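Local coordinates for NIF3-related protein (Bacillus cereus, PDB 2GX8) that is of unknown function but belongs to the NIF3 family and carries a two-metal site occupied by zinc, together with a probable regulatory domain, at residues Val78-Gln83 and Ser387-Asp392. Sequence-based numbering, arbitrary orientation.
Sequences VDEAIQ and SQLHTD
A carboxylate on helix 75-84 fastens the loop that leaves strand 383-386, outermost in the five-stranded sheet within this chain: Glu80 reaches across to Ser387 and Gln388 and takes a hydrogen bond on each of its two oxygens. The backbone N of Gln388 donates to Glu80 OE1 over 3.1 Å and almost in line, the N-H...O angle being 176°. On the other oxygen, the hydroxyl OG of Ser387 donates to Glu80 OE2 at 2.6 Å. Both donors approach the syn lone pairs, so consecutive residues of the loop occupy the two oxygens together and fix the rotation of the carboxylate. Glu80 reaches the loop because its CG lies anti to the backbone N (chi1 -171°) and the chain stays extended beyond it. Ser387 likewise sets OG anti to its own N (chi1 -176°), bringing the hydroxyl to the glutamate. Leu389 adds an apolar flank, its CG 4.0 Å from Glu80 OE2, while CB of Gln388 lies 3.8 Å from Glu80 OE1 and the amide end of that side chain leads away. Lys364 hydrogen-bonds the carbonyl O of Ser387, and the backbone of Ser387 is hydrogen-bonded to that of Ile69 on strand 66-70. Leu68 of this strand, which neighbours 383-386 in the sheet, touches the side chains of both Glu80 and Ser387, placing the join between helix and loop beside that strand.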
ATOM      1  N   VAL C  78       0.670 -25.373  30.688  1.00 56.37           N
ATOM      2  CA  VAL C  78      -0.620 -25.058  31.299  1.00 55.72           C
ATOM      3  C   VAL C  78      -0.976 -26.143  32.340  1.00 56.89           C
ATOM      4  O   VAL C  78      -1.467 -25.813  33.425  1.00 57.44           O
ATOM      5  CB  VAL C  78      -1.763 -24.834  30.244  1.00 55.96           C
ATOM      6  CG1 VAL C  78      -3.038 -24.381  30.930  1.00 55.37           C
ATOM      7  CG2 VAL C  78      -1.384 -23.764  29.234  1.00 50.92           C
ATOM      8  N   ASP C  79      -0.706 -27.419  32.029  1.00 57.16           N
ATOM      9  CA  ASP C  79      -0.939 -28.507  32.991  1.00 58.22           C
ATOM     10  C   ASP C  79      -0.125 -28.236  34.254  1.00 58.20           C
ATOM     11  O   ASP C  79      -0.571 -28.546  35.359  1.00 58.66           O
ATOM     12  CB  ASP C  79      -0.508 -29.894  32.473  1.00 58.43           C
ATOM     13  CG  ASP C  79      -1.384 -30.438  31.356  1.00 61.15           C
ATOM     14  OD1 ASP C  79      -2.543 -29.992  31.172  1.00 63.21           O
ATOM     15  OD2 ASP C  79      -0.895 -31.360  30.665  1.00 62.54           O
ATOM     16  N   GLU C  80       1.073 -27.672  34.079  1.00 58.02           N
ATOM     17  CA  GLU C  80       1.979 -27.390  35.196  1.00 57.76           C
ATOM     18  C   GLU C  80       1.431 -26.292  36.101  1.00 57.41           C
ATOM     19  O   GLU C  80       1.558 -26.349  37.325  1.00 56.94           O
ATOM     20  CB  GLU C  80       3.348 -26.983  34.674  1.00 57.48           C
ATOM     21  CG  GLU C  80       4.415 -26.889  35.752  1.00 59.29           C
ATOM     22  CD  GLU C  80       5.738 -26.375  35.226  1.00 60.23           C
ATOM     23  OE1 GLU C  80       6.788 -26.771  35.783  1.00 61.53           O
ATOM     24  OE2 GLU C  80       5.724 -25.597  34.243  1.00 60.40           O
ATOM     25  N   ALA C  81       0.810 -25.299  35.472  1.00 56.59           N
ATOM     26  CA  ALA C  81       0.223 -24.184  36.175  1.00 56.12           C
ATOM     27  C   ALA C  81      -0.969 -24.661  37.015  1.00 56.17           C
ATOM     28  O   ALA C  81      -1.240 -24.119  38.090  1.00 56.98           O
ATOM     29  CB  ALA C  81      -0.198 -23.123  35.190  1.00 55.96           C
ATOM     30  N   ILE C  82      -1.662 -25.684  36.521  1.00 55.91           N
ATOM     31  CA  ILE C  82      -2.798 -26.273  37.225  1.00 54.74           C
ATOM     32  C   ILE C  82      -2.326 -27.133  38.414  1.00 56.01           C
ATOM     33  O   ILE C  82      -2.991 -27.168  39.478  1.00 55.24           O
ATOM     34  CB  ILE C  82      -3.695 -27.053  36.232  1.00 54.11           C
ATOM     35  CG1 ILE C  82      -4.169 -26.106  35.144  1.00 50.83           C
ATOM     36  CG2 ILE C  82      -4.911 -27.652  36.898  1.00 53.00           C
ATOM     37  CD1 ILE C  82      -4.923 -26.779  34.055  1.00 50.31           C
ATOM     38  N   GLN C  83      -1.176 -27.800  38.274  1.00 56.20           N
ATOM     39  CA  GLN C  83      -0.675 -28.633  39.386  1.00 57.77           C
ATOM     40  C   GLN C  83      -0.057 -27.794  40.507  1.00 57.27           C
ATOM     41  O   GLN C  83       0.184 -28.294  41.616  1.00 57.73           O
ATOM     42  CB  GLN C  83       0.319 -29.696  38.899  1.00 58.06           C
ATOM     43  CG  GLN C  83      -0.291 -30.800  38.032  1.00 62.58           C
ATOM     44  CD  GLN C  83      -1.269 -31.742  38.787  1.00 68.94           C
ATOM     45  OE1 GLN C  83      -2.228 -32.257  38.198  1.00 69.13           O
ATOM     46  NE2 GLN C  83      -1.021 -31.969  40.084  1.00 69.20           N
ATOM     47  N   SER C 387       8.882 -22.426  35.248  1.00 54.24           N
ATOM     48  CA  SER C 387       8.502 -23.652  34.547  1.00 54.74           C
ATOM     49  C   SER C 387       9.682 -24.568  34.290  1.00 55.06           C
ATOM     50  O   SER C 387      10.725 -24.131  33.800  1.00 55.22           O
ATOM     51  CB  SER C 387       7.876 -23.299  33.222  1.00 54.94           C
ATOM     52  OG  SER C 387       7.429 -24.466  32.566  1.00 56.21           O
ATOM     53  N   GLN C 388       9.509 -25.841  34.614  1.00 55.75           N
ATOM     54  CA  GLN C 388      10.588 -26.805  34.502  1.00 57.33           C
ATOM     55  C   GLN C 388      10.631 -27.480  33.143  1.00 57.84           C
ATOM     56  O   GLN C 388      11.663 -28.048  32.737  1.00 58.44           O
ATOM     57  CB  GLN C 388      10.432 -27.878  35.580  1.00 57.54           C
ATOM     58  CG  GLN C 388      10.447 -27.398  37.019  1.00 61.49           C
ATOM     59  CD  GLN C 388      11.832 -27.047  37.536  1.00 65.55           C
ATOM     60  OE1 GLN C 388      12.465 -26.080  37.095  1.00 66.54           O
ATOM     61  NE2 GLN C 388      12.286 -27.808  38.526  1.00 68.03           N
ATOM     62  N   LEU C 389       9.510 -27.410  32.439  1.00 57.06           N
ATOM     63  CA  LEU C 389       9.372 -28.074  31.162  1.00 57.06           C
ATOM     64  C   LEU C 389      10.327 -27.577  30.087  1.00 56.56           C
ATOM     65  O   LEU C 389      10.575 -26.387  29.944  1.00 57.30           O
ATOM     66  CB  LEU C 389       7.923 -28.012  30.697  1.00 56.17           C
ATOM     67  CG  LEU C 389       7.045 -28.553  31.824  1.00 58.70           C
ATOM     68  CD1 LEU C 389       5.616 -28.609  31.385  1.00 57.53           C
ATOM     69  CD2 LEU C 389       7.516 -29.937  32.306  1.00 59.79           C
ATOM     70  N   HIS C 390      10.868 -28.529  29.354  1.00 56.30           N
ATOM     71  CA  HIS C 390      11.783 -28.264  28.278  1.00 56.51           C
ATOM     72  C   HIS C 390      10.955 -28.054  26.993  1.00 55.35           C
ATOM     73  O   HIS C 390      10.217 -28.953  26.589  1.00 55.00           O
ATOM     74  CB  HIS C 390      12.707 -29.473  28.147  1.00 57.10           C
ATOM     75  CG  HIS C 390      13.752 -29.319  27.094  1.00 61.88           C
ATOM     76  ND1 HIS C 390      14.885 -28.552  27.278  1.00 66.67           N
ATOM     77  CD2 HIS C 390      13.840 -29.829  25.844  1.00 68.77           C
ATOM     78  CE1 HIS C 390      15.625 -28.594  26.185  1.00 69.59           C
ATOM     79  NE2 HIS C 390      15.017 -29.364  25.300  1.00 71.25           N
ATOM     80  N   THR C 391      11.074 -26.897  26.347  1.00 53.26           N
ATOM     81  CA  THR C 391      10.251 -26.642  25.159  1.00 53.20           C
ATOM     82  C   THR C 391      10.981 -26.439  23.833  1.00 54.03           C
ATOM     83  O   THR C 391      10.429 -25.827  22.928  1.00 53.52           O
ATOM     84  CB  THR C 391       9.298 -25.445  25.368  1.00 53.39           C
ATOM     85  OG1 THR C 391      10.071 -24.292  25.721  1.00 52.59           O
ATOM     86  CG2 THR C 391       8.288 -25.726  26.480  1.00 51.52           C
ATOM     87  N   ASP C 392      12.200 -26.960  23.719  1.00 54.31           N
ATOM     88  CA  ASP C 392      12.948 -26.889  22.489  1.00 54.39           C
ATOM     89  C   ASP C 392      12.335 -27.915  21.546  1.00 54.67           C
ATOM     90  O   ASP C 392      12.278 -29.107  21.866  1.00 54.95           O
ATOM     91  CB  ASP C 392      14.399 -27.269  22.766  1.00 56.30           C
ATOM     92  CG  ASP C 392      15.376 -26.826  21.659  1.00 57.18           C
ATOM     93  OD1 ASP C 392      16.587 -26.976  21.896  1.00 61.83           O
ATOM     94  OD2 ASP C 392      14.967 -26.303  20.590  1.00 59.95           O
TER